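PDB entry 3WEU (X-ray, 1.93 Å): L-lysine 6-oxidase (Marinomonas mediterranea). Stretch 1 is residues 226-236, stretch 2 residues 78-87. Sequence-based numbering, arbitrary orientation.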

# COMPACT_ATOMS: atom_id res chain seq x y z
N VAL A 226 0.03 41.63 10.83
CA VAL A 226 -0.74 42.68 10.21
C VAL A 226 -0.09 43.97 10.67
O VAL A 226 0.00 44.18 11.85
CB VAL A 226 -2.24 42.69 10.57
CG1 VAL A 226 -2.99 43.88 9.97
CG2 VAL A 226 -2.86 41.40 10.06
N THR A 227 0.26 44.83 9.70
CA THR A 227 0.76 46.18 10.03
C THR A 227 -0.07 47.23 9.34
O THR A 227 -0.38 47.09 8.18
CB THR A 227 2.27 46.34 9.61
OG1 THR A 227 3.00 45.30 10.23
CG2 THR A 227 2.85 47.70 10.12
N CYS A 228 -0.46 48.24 10.08
CA CYS A 228 -1.26 49.32 9.59
C CYS A 228 -0.50 50.60 9.77
O CYS A 228 -0.21 50.98 10.91
CB CYS A 228 -2.53 49.48 10.39
SG CYS A 228 -3.68 50.70 9.78
N VAL A 229 -0.27 51.30 8.67
CA VAL A 229 0.35 52.67 8.71
C VAL A 229 -0.70 53.65 8.22
O VAL A 229 -1.19 53.56 7.09
CB VAL A 229 1.59 52.76 7.79
CG1 VAL A 229 2.19 54.17 7.81
CG2 VAL A 229 2.64 51.72 8.16
N VAL A 230 -1.04 54.60 9.07
CA VAL A 230 -1.94 55.64 8.75
C VAL A 230 -1.10 56.91 8.53
O VAL A 230 -0.33 57.31 9.43
CB VAL A 230 -2.84 55.95 9.95
CG1 VAL A 230 -3.71 57.20 9.70
CG2 VAL A 230 -3.75 54.72 10.22
N THR A 231 -1.24 57.49 7.35
CA THR A 231 -0.46 58.67 6.98
C THR A 231 -1.42 59.84 7.02
O THR A 231 -2.48 59.83 6.36
CB THR A 231 0.19 58.47 5.63
OG1 THR A 231 1.04 57.32 5.67
CG2 THR A 231 1.03 59.72 5.23
N TYR A 232 -1.06 60.86 7.77
CA TYR A 232 -1.89 62.02 7.90
C TYR A 232 -1.56 63.09 6.83
O TYR A 232 -0.60 62.94 6.11
CB TYR A 232 -1.75 62.60 9.26
CG TYR A 232 -2.09 61.61 10.34
CD1 TYR A 232 -3.41 61.32 10.66
CD2 TYR A 232 -1.08 61.01 11.08
CE1 TYR A 232 -3.72 60.40 11.67
CE2 TYR A 232 -1.37 60.09 12.09
CZ TYR A 232 -2.69 59.80 12.38
OH TYR A 232 -2.94 58.90 13.38
N SER A 233 -2.37 64.13 6.72
CA SER A 233 -2.21 65.14 5.60
C SER A 233 -0.87 65.77 5.53
O SER A 233 -0.46 66.17 4.47
CB SER A 233 -3.21 66.27 5.74
OG SER A 233 -4.46 65.70 5.90
N ASP A 234 -0.18 65.87 6.66
CA ASP A 234 1.12 66.45 6.71
C ASP A 234 2.22 65.46 6.52
O ASP A 234 3.38 65.78 6.76
CB ASP A 234 1.29 67.20 8.01
CG ASP A 234 1.35 66.24 9.23
OD1 ASP A 234 1.22 65.00 9.08
OD2 ASP A 234 1.53 66.79 10.34
N ASP A 235 1.91 64.25 6.05
CA ASP A 235 2.90 63.19 5.87
C ASP A 235 3.51 62.56 7.10
O ASP A 235 4.35 61.63 6.95
CB ASP A 235 3.99 63.53 4.84
CG ASP A 235 3.38 63.75 3.44
OD1 ASP A 235 2.76 62.80 2.87
OD2 ASP A 235 3.47 64.88 2.94
N SER A 236 3.06 62.99 8.29
CA SER A 236 3.43 62.26 9.50
C SER A 236 2.63 60.91 9.44
O SER A 236 1.66 60.77 8.67
CB SER A 236 3.02 63.02 10.80
OG SER A 236 1.65 63.30 10.86
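Stretch 2 (78-87) PNVKNIEWTV

The regular pairing of these two strands breaks at one point, a beta bulge where Thr231 O accepts two backbone hydrogen bonds, from Lys81 N at 2.8 Å and Asn82 N at 3.1 Å. One carbonyl thus serves two consecutive amides, and the register slips by one residue: Thr231 faces Asn82, but Tyr232 faces Val80.

Before the slip the rule is plain. Strand 80-87 runs antiparallel to strand 226-232, both extended except at Lys81, whose psi of -26° marks the bulge, with 161° between their directions and axes 4.7 Å apart at closest approach. Thr227 with Thr86, Val229 with Glu84 and Thr231 with Asn82 are the hydrogen-bonded pairs; Val229 N to Glu84 O and Glu84 N to Val229 O, for example, are both 2.9 Å. Cys228 with Trp85 and Val230 with Ile83 lie between them and Val226 with Val87 lies beyond Thr227; in these non-hydrogen-bonded pairs the CA atoms approach to 4.4-4.6 Å.

Alternation largely sorts the chemistry. The face carrying these non-hydrogen-bonded pairs is buried and apolar: Cys228 SG sits over the six-membered ring of Trp85, 3.7 Å from its centroid, while Val226 CG1 meets the ring edge at CE3, 4.1 Å away. Ile83 CG1 packs 4.2 Å from Val230 CG2. The other face is partly exposed and mostly polar, Thr227, Thr231, Asn82, Glu84 and Thr86, with Val229 the apolar exception, and a water there bridges Thr86 O (2.8 Å) and Thr227 OG1 (2.9 Å).

Beyond the bulge, backbone and side chains both hold the end. Stretch 1 enters a type I turn from Tyr232 to Asp235, and Asn79 meets its start: Ser233 N donates to Asn79 O at 2.9 Å, and Ser233 OG to Asn79 OD1 at 3.1 Å. Lys81 reaches the turn's last residue in a salt bridge, NZ to Asp235 OD1 at 2.8 Å.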

# COMPACT_ATOMS: atom_id res chain seq x y z
N PRO A 78 -11.13 63.11 8.44
CA PRO A 78 -10.28 64.29 8.27
C PRO A 78 -8.80 64.05 8.70
O PRO A 78 -8.47 63.36 9.70
CB PRO A 78 -10.93 65.35 9.19
CG PRO A 78 -11.99 64.67 10.00
CD PRO A 78 -12.06 63.22 9.58
N ASN A 79 -7.92 64.59 7.90
CA ASN A 79 -6.49 64.60 8.19
C ASN A 79 -5.87 63.24 7.86
O ASN A 79 -4.69 63.06 8.08
CB ASN A 79 -6.15 65.08 9.65
CG ASN A 79 -4.66 65.53 9.82
OD1 ASN A 79 -4.04 66.10 8.92
ND2 ASN A 79 -4.09 65.25 11.00
N VAL A 80 -6.67 62.29 7.37
CA VAL A 80 -6.10 61.05 6.87
C VAL A 80 -5.90 61.10 5.37
O VAL A 80 -6.83 61.29 4.58
CB VAL A 80 -6.96 59.81 7.23
CG1 VAL A 80 -6.37 58.54 6.60
CG2 VAL A 80 -7.00 59.64 8.73
N LYS A 81 -4.68 60.87 4.95
CA LYS A 81 -4.47 60.81 3.55
C LYS A 81 -4.25 59.40 3.06
O LYS A 81 -4.51 59.13 1.93
CB LYS A 81 -3.34 61.80 3.15
CG LYS A 81 -1.96 61.25 3.01
CD LYS A 81 -0.93 62.39 2.80
CE LYS A 81 -0.46 62.51 1.40
NZ LYS A 81 0.58 63.61 1.25
N ASN A 82 -3.76 58.46 3.87
CA ASN A 82 -3.72 57.07 3.39
C ASN A 82 -3.71 56.14 4.57
O ASN A 82 -3.36 56.56 5.64
CB ASN A 82 -2.47 56.77 2.57
CG ASN A 82 -2.68 55.58 1.62
OD1 ASN A 82 -3.79 55.06 1.42
ND2 ASN A 82 -1.60 55.16 1.04
N ILE A 83 -4.02 54.88 4.30
CA ILE A 83 -3.99 53.82 5.28
C ILE A 83 -3.48 52.64 4.48
O ILE A 83 -4.12 52.21 3.57
CB ILE A 83 -5.39 53.53 5.88
CG1 ILE A 83 -5.91 54.76 6.64
CG2 ILE A 83 -5.30 52.28 6.74
CD1 ILE A 83 -7.37 54.64 7.18
N GLU A 84 -2.32 52.12 4.88
CA GLU A 84 -1.68 51.06 4.14
C GLU A 84 -1.52 49.89 5.08
O GLU A 84 -0.95 50.03 6.15
CB GLU A 84 -0.33 51.45 3.63
CG GLU A 84 0.19 50.43 2.65
CD GLU A 84 1.44 50.91 1.91
OE1 GLU A 84 2.21 51.72 2.47
OE2 GLU A 84 1.60 50.48 0.77
N TRP A 85 -2.02 48.76 4.63
CA TRP A 85 -1.98 47.58 5.43
C TRP A 85 -0.97 46.67 4.78
O TRP A 85 -1.02 46.50 3.58
CB TRP A 85 -3.38 46.91 5.36
CG TRP A 85 -4.53 47.73 5.79
CD1 TRP A 85 -5.35 48.50 5.01
CD2 TRP A 85 -5.05 47.80 7.09
NE1 TRP A 85 -6.34 49.06 5.77
CE2 TRP A 85 -6.20 48.62 7.06
CE3 TRP A 85 -4.68 47.19 8.30
CZ2 TRP A 85 -6.95 48.90 8.19
CZ3 TRP A 85 -5.43 47.45 9.39
CH2 TRP A 85 -6.56 48.30 9.35
N THR A 86 -0.09 46.06 5.58
CA THR A 86 0.86 45.13 5.10
C THR A 86 0.69 43.86 5.88
O THR A 86 0.77 43.85 7.11
CB THR A 86 2.29 45.70 5.26
OG1 THR A 86 2.39 46.85 4.41
CG2 THR A 86 3.26 44.75 4.84
N VAL A 87 0.37 42.80 5.17
CA VAL A 87 0.13 41.52 5.82
C VAL A 87 1.11 40.50 5.35
O VAL A 87 1.29 40.26 4.10
CB VAL A 87 -1.30 41.03 5.51
CG1 VAL A 87 -1.51 39.67 6.18
CG2 VAL A 87 -2.31 42.06 5.95
O HOH W 1 2.82 42.82 8.68